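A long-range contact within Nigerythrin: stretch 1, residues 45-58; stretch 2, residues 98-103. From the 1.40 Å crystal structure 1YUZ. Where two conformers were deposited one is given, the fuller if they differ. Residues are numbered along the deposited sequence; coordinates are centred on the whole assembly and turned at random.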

# COMPACT_ATOMS: atom_id res chain seq x y z
N ALA B 45 5.92 5.09 -18.22
CA ALA B 45 6.12 3.99 -19.16
C ALA B 45 5.68 2.67 -18.53
O ALA B 45 5.07 1.83 -19.18
N LYS B 46 5.99 2.50 -17.25
CA LYS B 46 5.62 1.28 -16.56
C LYS B 46 4.10 1.11 -16.45
O LYS B 46 3.56 0.06 -16.77
N TYR B 47 3.42 2.16 -16.00
CA TYR B 47 1.98 2.11 -15.84
C TYR B 47 1.26 1.95 -17.17
O TYR B 47 0.21 1.32 -17.24
N THR B 48 1.83 2.53 -18.22
CA THR B 48 1.25 2.42 -19.54
C THR B 48 1.35 0.96 -19.99
O THR B 48 0.40 0.40 -20.54
N ALA B 49 2.49 0.32 -19.72
CA ALA B 49 2.66 -1.08 -20.08
C ALA B 49 1.73 -1.94 -19.21
O ALA B 49 1.11 -2.88 -19.70
N PHE B 50 1.63 -1.60 -17.93
CA PHE B 50 0.76 -2.35 -17.02
C PHE B 50 -0.70 -2.26 -17.46
O PHE B 50 -1.45 -3.23 -17.36
N ALA B 51 -1.11 -1.09 -17.95
CA ALA B 51 -2.48 -0.89 -18.40
C ALA B 51 -2.78 -1.77 -19.60
O ALA B 51 -3.82 -2.43 -19.66
N LYS B 52 -1.87 -1.79 -20.56
CA LYS B 52 -2.06 -2.59 -21.76
C LYS B 52 -2.17 -4.06 -21.39
O LYS B 52 -3.01 -4.79 -21.92
N ALA B 53 -1.32 -4.50 -20.47
CA ALA B 53 -1.34 -5.90 -20.03
C ALA B 53 -2.64 -6.21 -19.29
O ALA B 53 -3.23 -7.27 -19.49
N ALA B 54 -3.08 -5.29 -18.44
CA ALA B 54 -4.31 -5.49 -17.68
C ALA B 54 -5.49 -5.72 -18.62
O ALA B 54 -6.32 -6.60 -18.39
N ARG B 55 -5.58 -4.92 -19.68
CA ARG B 55 -6.67 -5.06 -20.63
C ARG B 55 -6.62 -6.43 -21.30
O ARG B 55 -7.64 -7.09 -21.47
N GLU B 56 -5.42 -6.85 -21.69
CA GLU B 56 -5.27 -8.15 -22.34
C GLU B 56 -5.66 -9.26 -21.38
O GLU B 56 -6.22 -10.29 -21.78
N GLN B 57 -5.38 -9.05 -20.10
CA GLN B 57 -5.67 -10.06 -19.08
C GLN B 57 -7.12 -10.04 -18.59
O GLN B 57 -7.50 -10.82 -17.72
N GLY B 58 -7.93 -9.15 -19.16
CA GLY B 58 -9.33 -9.08 -18.78
C GLY B 58 -9.67 -8.22 -17.58
O GLY B 58 -10.77 -8.32 -17.04
N ALA B 98 9.88 1.05 -22.82
CA ALA B 98 8.83 0.44 -22.03
C ALA B 98 9.35 -0.83 -21.36
O ALA B 98 10.08 -1.62 -21.98
N PRO B 99 9.01 -1.04 -20.08
CA PRO B 99 9.45 -2.23 -19.34
C PRO B 99 8.44 -3.35 -19.57
O PRO B 99 7.40 -3.13 -20.19
N SER B 100 8.75 -4.54 -19.08
CA SER B 100 7.85 -5.67 -19.21
C SER B 100 6.72 -5.55 -18.20
O SER B 100 6.89 -4.99 -17.11
N ALA B 101 5.57 -6.09 -18.57
CA ALA B 101 4.40 -6.11 -17.69
C ALA B 101 4.18 -7.58 -17.40
O ALA B 101 4.23 -8.41 -18.31
N TYR B 102 3.96 -7.93 -16.14
CA TYR B 102 3.73 -9.32 -15.79
C TYR B 102 2.28 -9.53 -15.40
O TYR B 102 1.40 -8.83 -15.91
N SER B 103 2.00 -10.49 -14.53
CA SER B 103 0.62 -10.73 -14.12
C SER B 103 0.09 -9.47 -13.46
O SER B 103 0.82 -8.77 -12.76

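The contact between these two stretches of Nigerythrin is a small, largely apolar one, in which an extended segment without regular secondary structure lies along an alanine-rich helical face and is fastened near the end of the helix by a single side-chain to backbone hydrogen bond. It illustrates a general principle: where a helix presents short side chains, a passing segment of chain can come close to the helix backbone itself. The CA atoms of Phe50 and Ala101 are 5.3 Å apart, as are those of Ala45 and Ala98.

Ala45, Ala49 and Ala53 follow one another at intervals of four residues, so successive turns of the helix direct their CA-to-CB bonds toward the second stretch. Pro99 and Ala101 point back toward them, whereas the intervening Ser100, in the m rotamer, points away, an alternation natural to extended chain. The Pro99 ring, with C-gamma endo pucker, packs over Ala45 and Lys46: its CD lies 4.1 Å from Ala45 CB, and its CG approaches Lys46 CA to 3.6 Å. Lys46 starts sideways, and its chain, with chi angles t, t, p and t, leads away, and its NZ is hydrogen-bonded elsewhere in the structure.

Farther along, Ala101 settles among three helix residues. Ala101 CB is 3.5 Å from Ala53 CB, 4.4 Å from Ala49 CB and 3.8 Å from Phe50 CD2; it also rests 3.6 Å from Ala49 O, a carbonyl already engaged by the amide of Ala53 within the helix. One methyl group thus meets two alanine methyls, a ring edge and a backbone carbonyl. Phe50 leaves the helix sideways, but its m rotamer (chi1 -74°) brings the ring nearer the second stretch. The ring meets it with its edge: Ala101 CB and Ser100 O both lie near the ring plane, the latter 3.8 Å from Phe50 CE2.

The polar fastening comes from Gln57, just beyond the helix. Its CA-to-CB bond points toward the second stretch, and with chi1 m and chi2 t Gln57 NE2 donates a hydrogen bond to Tyr102 O at 3.0 Å, with an N-H...O angle of 154°. Because the acceptor is a main-chain carbonyl, Tyr102 can contribute to the contact while its own side chain, also m, points away. Beside this bond, Gln57 OE1 lies 3.7 Å from Ser103 CA. By contrast, Lys52 and Glu56 form a salt bridge within the helix, NZ to OE2 at 3.3 Å, and neither touches the second stretch.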

# COMPACT_ATOMS: atom_id res chain seq x y z
CB ALA B 45 7.58 3.92 -19.57
CB LYS B 46 6.24 1.25 -15.16
CG LYS B 46 6.08 -0.10 -14.48
CD LYS B 46 6.84 -0.19 -13.17
CE LYS B 46 6.16 0.59 -12.07
NZ LYS B 46 6.81 0.31 -10.75
CB TYR B 47 1.50 3.36 -15.12
CG TYR B 47 2.00 3.43 -13.69
CD1 TYR B 47 1.94 4.61 -12.97
CD2 TYR B 47 2.55 2.30 -13.07
CE1 TYR B 47 2.40 4.68 -11.66
CE2 TYR B 47 3.01 2.35 -11.76
CZ TYR B 47 2.93 3.54 -11.06
OH TYR B 47 3.39 3.60 -9.77
CB THR B 48 1.99 3.34 -20.53
OG1 THR B 48 1.78 4.70 -20.13
CG2 THR B 48 1.47 3.14 -21.95
CB ALA B 49 4.11 -1.50 -19.89
CB PHE B 50 0.89 -1.81 -15.59
CG PHE B 50 2.17 -2.19 -14.89
CD1 PHE B 50 2.41 -1.75 -13.60
CD2 PHE B 50 3.12 -3.01 -15.50
CE1 PHE B 50 3.57 -2.11 -12.91
CE2 PHE B 50 4.29 -3.37 -14.82
CZ PHE B 50 4.51 -2.92 -13.53
CB ALA B 51 -2.71 0.57 -18.76
CB LYS B 52 -0.90 -2.36 -22.73
CG LYS B 52 -1.02 -3.11 -24.04
CD LYS B 52 0.02 -2.62 -25.04
CE LYS B 52 0.02 -3.46 -26.31
NZ LYS B 52 0.49 -4.85 -26.04
CB ALA B 53 -0.14 -6.18 -19.14
CB ALA B 54 -4.57 -4.30 -16.78
CB ARG B 55 -6.63 -3.95 -21.68
CG ARG B 55 -7.10 -2.61 -21.15
CD ARG B 55 -7.06 -1.51 -22.19
NE ARG B 55 -7.52 -0.24 -21.63
CZ ARG B 55 -8.79 0.03 -21.32
NH1 ARG B 55 -9.74 -0.87 -21.53
NH2 ARG B 55 -9.10 1.21 -20.79
CB GLU B 56 -3.82 -8.36 -22.78
CG GLU B 56 -3.27 -7.27 -23.67
CD GLU B 56 -1.81 -7.49 -24.02
OE1 GLU B 56 -1.02 -7.75 -23.09
OE2 GLU B 56 -1.46 -7.41 -25.21
CB GLN B 57 -4.71 -9.89 -17.90
CG GLN B 57 -3.27 -10.25 -18.24
CD GLN B 57 -2.32 -10.03 -17.08
OE1 GLN B 57 -2.61 -10.40 -15.94
NE2 GLN B 57 -1.16 -9.45 -17.37
CB ALA B 98 7.64 0.11 -22.91
CB PRO B 99 9.43 -1.74 -17.90
CG PRO B 99 8.20 -0.88 -17.89
CD PRO B 99 8.32 -0.09 -19.19
CB SER B 100 8.58 -6.99 -18.96
OG SER B 100 9.24 -7.45 -20.12
CB ALA B 101 3.19 -5.53 -18.40
CB TYR B 102 4.67 -9.72 -14.65
CG TYR B 102 6.12 -9.46 -14.99
CD1 TYR B 102 6.72 -8.24 -14.69
CD2 TYR B 102 6.88 -10.41 -15.66
CE1 TYR B 102 8.04 -7.97 -15.05
CE2 TYR B 102 8.20 -10.16 -16.03
CZ TYR B 102 8.77 -8.94 -15.72
OH TYR B 102 10.07 -8.68 -16.08
CB SER B 103 0.53 -11.92 -13.17
OG SER B 103 0.83 -13.11 -13.87